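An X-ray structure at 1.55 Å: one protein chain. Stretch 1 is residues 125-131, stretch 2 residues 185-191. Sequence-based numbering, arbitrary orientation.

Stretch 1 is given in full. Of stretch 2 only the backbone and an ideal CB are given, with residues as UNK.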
ATOM      1  N   ALA A 125      -1.285   7.925 -18.062  1.00 14.28           N
ATOM      2  CA  ALA A 125      -0.254   8.073 -19.085  1.00 15.13           C
ATOM      3  C   ALA A 125       0.832   9.045 -18.631  1.00 12.40           C
ATOM      4  O   ALA A 125       2.044   8.808 -18.849  1.00 14.58           O
ATOM      5  CB  ALA A 125      -0.890   8.563 -20.374  1.00 17.01           C
ATOM      6  N   LEU A 126       0.410  10.138 -18.000  1.00 14.32           N
ATOM      7  CA  LEU A 126       1.361  11.105 -17.463  1.00 14.23           C
ATOM      8  C   LEU A 126       2.225  10.493 -16.355  1.00 13.70           C
ATOM      9  O   LEU A 126       3.442  10.678 -16.334  1.00 13.80           O
ATOM     10  CB  LEU A 126       0.622  12.349 -16.963  1.00 14.63           C
ATOM     11  CG  LEU A 126       1.488  13.465 -16.388  1.00 13.12           C
ATOM     12  CD1 LEU A 126       2.479  13.977 -17.457  1.00 15.80           C
ATOM     13  CD2 LEU A 126       0.597  14.588 -15.852  1.00 16.53           C
ATOM     14  N   LEU A 127       1.607   9.783 -15.419  1.00 13.41           N
ATOM     15  CA  LEU A 127       2.369   9.079 -14.386  1.00 12.58           C
ATOM     16  C   LEU A 127       3.416   8.156 -15.001  1.00 12.24           C
ATOM     17  O   LEU A 127       4.584   8.173 -14.593  1.00 13.94           O
ATOM     18  CB  LEU A 127       1.430   8.245 -13.493  1.00 14.69           C
ATOM     19  CG  LEU A 127       0.704   9.027 -12.412  1.00 15.96           C
ATOM     20  CD1 LEU A 127      -0.413   8.169 -11.805  1.00 17.13           C
ATOM     21  CD2 LEU A 127       1.676   9.463 -11.330  1.00 16.61           C
ATOM     22  N   ILE A 128       2.997   7.324 -15.948  1.00 13.47           N
ATOM     23  CA  ILE A 128       3.916   6.384 -16.575  1.00 12.93           C
ATOM     24  C   ILE A 128       5.037   7.130 -17.289  1.00 13.93           C
ATOM     25  O   ILE A 128       6.183   6.703 -17.236  1.00 13.75           O
ATOM     26  CB  ILE A 128       3.196   5.439 -17.543  1.00 11.62           C
ATOM     27  CG1 ILE A 128       2.158   4.619 -16.778  1.00 14.69           C
ATOM     28  CG2 ILE A 128       4.192   4.509 -18.243  1.00 16.14           C
ATOM     29  CD1 ILE A 128       1.213   3.838 -17.678  1.00 17.61           C
ATOM     30  N   SER A 129       4.720   8.262 -17.913  1.00 12.53           N
ATOM     31  CA  SER A 129       5.757   9.013 -18.629  1.00 12.70           C
ATOM     32  C   SER A 129       6.868   9.501 -17.690  1.00 13.91           C
ATOM     33  O   SER A 129       8.047   9.552 -18.072  1.00 13.41           O
ATOM     34  CB  SER A 129       5.156  10.173 -19.440  1.00 11.56           C
ATOM     35  OG  SER A 129       4.743  11.244 -18.610  1.00 12.71           O
ATOM     36  N   HIS A 130       6.497   9.877 -16.472  1.00 11.91           N
ATOM     37  CA  HIS A 130       7.493  10.269 -15.473  1.00 12.06           C
ATOM     38  C   HIS A 130       8.269   9.066 -14.961  1.00 10.46           C
ATOM     39  O   HIS A 130       9.486   9.156 -14.728  1.00 11.06           O
ATOM     40  CB  HIS A 130       6.858  11.043 -14.319  1.00 12.28           C
ATOM     41  CG  HIS A 130       6.575  12.475 -14.658  1.00 15.32           C
ATOM     42  ND1 HIS A 130       5.303  12.994 -14.749  1.00 15.76           N
ATOM     43  CD2 HIS A 130       7.420  13.484 -14.974  1.00  9.28           C
ATOM     44  CE1 HIS A 130       5.378  14.276 -15.081  1.00 11.89           C
ATOM     45  NE2 HIS A 130       6.652  14.591 -15.223  1.00 18.36           N
ATOM     46  N   LEU A 131       7.582   7.935 -14.814  1.00 11.82           N
ATOM     47  CA  LEU A 131       8.271   6.705 -14.424  1.00 11.80           C
ATOM     48  C   LEU A 131       9.303   6.303 -15.478  1.00 12.41           C
ATOM     49  O   LEU A 131      10.415   5.886 -15.134  1.00 13.69           O
ATOM     50  CB  LEU A 131       7.270   5.568 -14.174  1.00 12.48           C
ATOM     51  CG  LEU A 131       6.393   5.720 -12.932  1.00 14.28           C
ATOM     52  CD1 LEU A 131       5.223   4.725 -12.957  1.00 14.42           C
ATOM     53  CD2 LEU A 131       7.211   5.562 -11.669  1.00 12.93           C
ATOM     54  N   UNK A 185       3.707  13.957  -6.677  1.00 13.80           N
ATOM     55  CA  UNK A 185       2.857  15.144  -6.743  1.00 15.82           C
ATOM     56  C   UNK A 185       1.532  14.868  -7.445  1.00 15.69           C
ATOM     57  O   UNK A 185       0.459  15.330  -7.004  1.00 16.50           O
ATOM     58  CB  UNK A 185       3.594  16.276  -7.462  1.00 15.82           C
ATOM     59  N   UNK A 186       1.604  14.119  -8.538  1.00 14.56           N
ATOM     60  CA  UNK A 186       0.415  13.715  -9.275  1.00 14.87           C
ATOM     61  C   UNK A 186      -0.411  12.741  -8.435  1.00 16.36           C
ATOM     62  O   UNK A 186      -1.607  12.939  -8.234  1.00 13.35           O
ATOM     63  CB  UNK A 186       0.798  13.082 -10.614  1.00 14.87           C
ATOM     64  N   UNK A 187       0.239  11.696  -7.932  1.00 13.74           N
ATOM     65  CA  UNK A 187      -0.473  10.639  -7.207  1.00 14.53           C
ATOM     66  C   UNK A 187      -1.161  11.104  -5.937  1.00 15.47           C
ATOM     67  O   UNK A 187      -2.247  10.625  -5.623  1.00 12.98           O
ATOM     68  CB  UNK A 187       0.504   9.516  -6.854  1.00 14.53           C
ATOM     69  N   UNK A 188      -0.529  12.003  -5.191  1.00 12.81           N
ATOM     70  CA  UNK A 188      -1.029  12.329  -3.849  1.00 14.25           C
ATOM     71  C   UNK A 188      -2.359  13.051  -3.898  1.00 15.78           C
ATOM     72  O   UNK A 188      -3.046  13.138  -2.877  1.00 17.66           O
ATOM     73  CB  UNK A 188      -0.010  13.186  -3.095  1.00 14.25           C
ATOM     74  N   UNK A 189      -2.729  13.575  -5.066  1.00 14.85           N
ATOM     75  CA  UNK A 189      -4.031  14.248  -5.202  1.00 15.68           C
ATOM     76  C   UNK A 189      -5.142  13.321  -5.685  1.00 17.55           C
ATOM     77  O   UNK A 189      -6.310  13.733  -5.769  1.00 19.68           O
ATOM     78  CB  UNK A 189      -3.905  15.426  -6.170  1.00 15.68           C
ATOM     79  N   UNK A 190      -4.796  12.073  -5.999  1.00 13.44           N
ATOM     80  CA  UNK A 190      -5.772  11.105  -6.483  1.00 14.58           C
ATOM     81  C   UNK A 190      -6.583  10.564  -5.325  1.00 15.00           C
ATOM     82  O   UNK A 190      -6.042  10.284  -4.262  1.00 14.25           O
ATOM     83  CB  UNK A 190      -5.084   9.963  -7.233  1.00 14.58           C
ATOM     84  N   UNK A 191      -7.881  10.418  -5.549  1.00 16.01           N
ATOM     85  CA  UNK A 191      -8.775   9.909  -4.512  1.00 17.34           C
ATOM     86  C   UNK A 191      -8.337   8.519  -4.066  1.00 15.40           C
ATOM     87  O   UNK A 191      -8.531   8.148  -2.902  1.00 15.57           O
ATOM     88  CB  UNK A 191     -10.219   9.875  -5.015  1.00 17.34           C
TER

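Stretch 1 is one continuous piece of helix. The part that comes near stretch 2 is formed by Leu 126, Leu 127 and His 130. It offers mostly carbon, with an imidazole beside it. The two backbones come closest in CA terms at Leu 127 and position 186.

Position 185 has helical angles, -66/-42. Its CA-to-CB bond points sideways, and nothing of stretch 1 lies within 5.5 Å of the ideal CB. Stretch 1 asks little here, so most helix-compatible side chains would do, polar ones included. The deposited residue is Glu 185. Its end leads away from stretch 1.

Position 186 is also helical, at -68/-52, and its CA-to-CB bond points toward stretch 1. The ideal CB lies 3.8 Å from Leu 127 CD2 and 5.5 Å from Leu 126 CD2. A side chain starting here is close to one leucine at once and needs more length to touch the other. An apolar residue of medium size suits: isoleucine, leucine or methionine, with valine a shorter choice. A charged group would find no opposite charge among these leucines. The residue is Ile 186, with chi1 m and chi2 t. CG2 packs on Leu 127, at 3.6 Å from its CD2. CD1 is 3.6 Å from Leu 126 CD2 and also meets the ring of His 130 obliquely. It has the largest contact area in either stretch.

Position 187 continues the helix at -63/-39. CA-to-CB points sideways, and the ideal CB is 4.6 Å from Leu 127 CD2. There is contact at the margin but no demand for a long side chain. A small residue such as alanine or serine would suit. The residue is Ala 187. Its backbone N sits 4.3 Å from Leu 127 CD2. It also opens a type I turn that runs to position 190.

Position 188, at -68/-16, is out of reach of stretch 1. Polar or charged residues fit as well as any. Arg 188 turns back along its own stretch: its NE makes a salt bridge with Glu 185 OE1 at 3.1 Å, which includes a weak hydrogen bond.

Position 189 is also out of reach, at -93/-4, an ordinary third residue for such a turn. Many polar residues would serve. It is Lys 189, which makes no contact with stretch 1.

Position 190 is extended, at -78/139, and CA-to-CB points toward stretch 1 again. The ideal CB has nothing within 5.5 Å, so only a side chain of some length can touch. Leucine, isoleucine or methionine would suit the methyls of Leu 127. Leu 190 does so, its CD1 4.3 Å from Leu 127 CD1. Its N closes the turn with a 3.0 Å hydrogen bond to Ala 187 O.

Position 191 is out of reach, and stretch 1 sets no preference. It is Glu 191.

Stretch 2 185-191: EIARKLE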
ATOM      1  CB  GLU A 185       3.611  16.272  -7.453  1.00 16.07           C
ATOM      2  CG  GLU A 185       4.456  17.081  -6.503  1.00 23.31           C
ATOM      3  CD  GLU A 185       3.604  17.746  -5.429  1.00 28.90           C
ATOM      4  OE1 GLU A 185       3.927  17.599  -4.231  1.00 34.40           O
ATOM      5  OE2 GLU A 185       2.597  18.396  -5.789  1.00 36.37           O
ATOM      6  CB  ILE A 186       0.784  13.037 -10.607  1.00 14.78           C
ATOM      7  CG1 ILE A 186       1.372  14.064 -11.583  1.00 14.95           C
ATOM      8  CG2 ILE A 186      -0.434  12.370 -11.218  1.00 18.87           C
ATOM      9  CD1 ILE A 186       2.115  13.439 -12.777  1.00 18.09           C
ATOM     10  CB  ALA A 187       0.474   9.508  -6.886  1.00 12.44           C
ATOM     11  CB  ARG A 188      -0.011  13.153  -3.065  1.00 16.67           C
ATOM     12  CG  ARG A 188       0.043  14.610  -3.464  1.00 17.81           C
ATOM     13  CD  ARG A 188       1.180  15.300  -2.756  1.00 23.24           C
ATOM     14  NE  ARG A 188       1.169  16.733  -3.015  1.00 25.97           N
ATOM     15  CZ  ARG A 188       0.541  17.615  -2.249  1.00 30.96           C
ATOM     16  NH1 ARG A 188       0.576  18.903  -2.560  1.00 34.20           N
ATOM     17  NH2 ARG A 188      -0.112  17.208  -1.167  1.00 30.25           N
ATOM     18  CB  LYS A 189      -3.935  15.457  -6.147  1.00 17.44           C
ATOM     19  CG  LYS A 189      -3.043  16.584  -5.640  1.00 23.90           C
ATOM     20  CD  LYS A 189      -3.632  17.212  -4.395  1.00 30.30           C
ATOM     21  CE  LYS A 189      -2.849  18.440  -3.976  1.00 36.97           C
ATOM     22  NZ  LYS A 189      -3.406  19.037  -2.733  1.00 41.43           N
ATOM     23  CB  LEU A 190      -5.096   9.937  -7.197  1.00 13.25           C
ATOM     24  CG  LEU A 190      -4.262  10.377  -8.394  1.00 15.82           C
ATOM     25  CD1 LEU A 190      -3.557   9.172  -8.979  1.00 17.39           C
ATOM     26  CD2 LEU A 190      -5.166  11.057  -9.424  1.00 16.60           C
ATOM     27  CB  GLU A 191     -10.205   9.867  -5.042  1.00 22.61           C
ATOM     28  CG  GLU A 191     -11.252   9.471  -4.011  1.00 26.80           C
ATOM     29  CD  GLU A 191     -12.660   9.661  -4.542  1.00 33.02           C
ATOM     30  OE1 GLU A 191     -13.366  10.557  -4.035  1.00 32.64           O
ATOM     31  OE2 GLU A 191     -13.041   8.926  -5.476  1.00 38.24           O
TER
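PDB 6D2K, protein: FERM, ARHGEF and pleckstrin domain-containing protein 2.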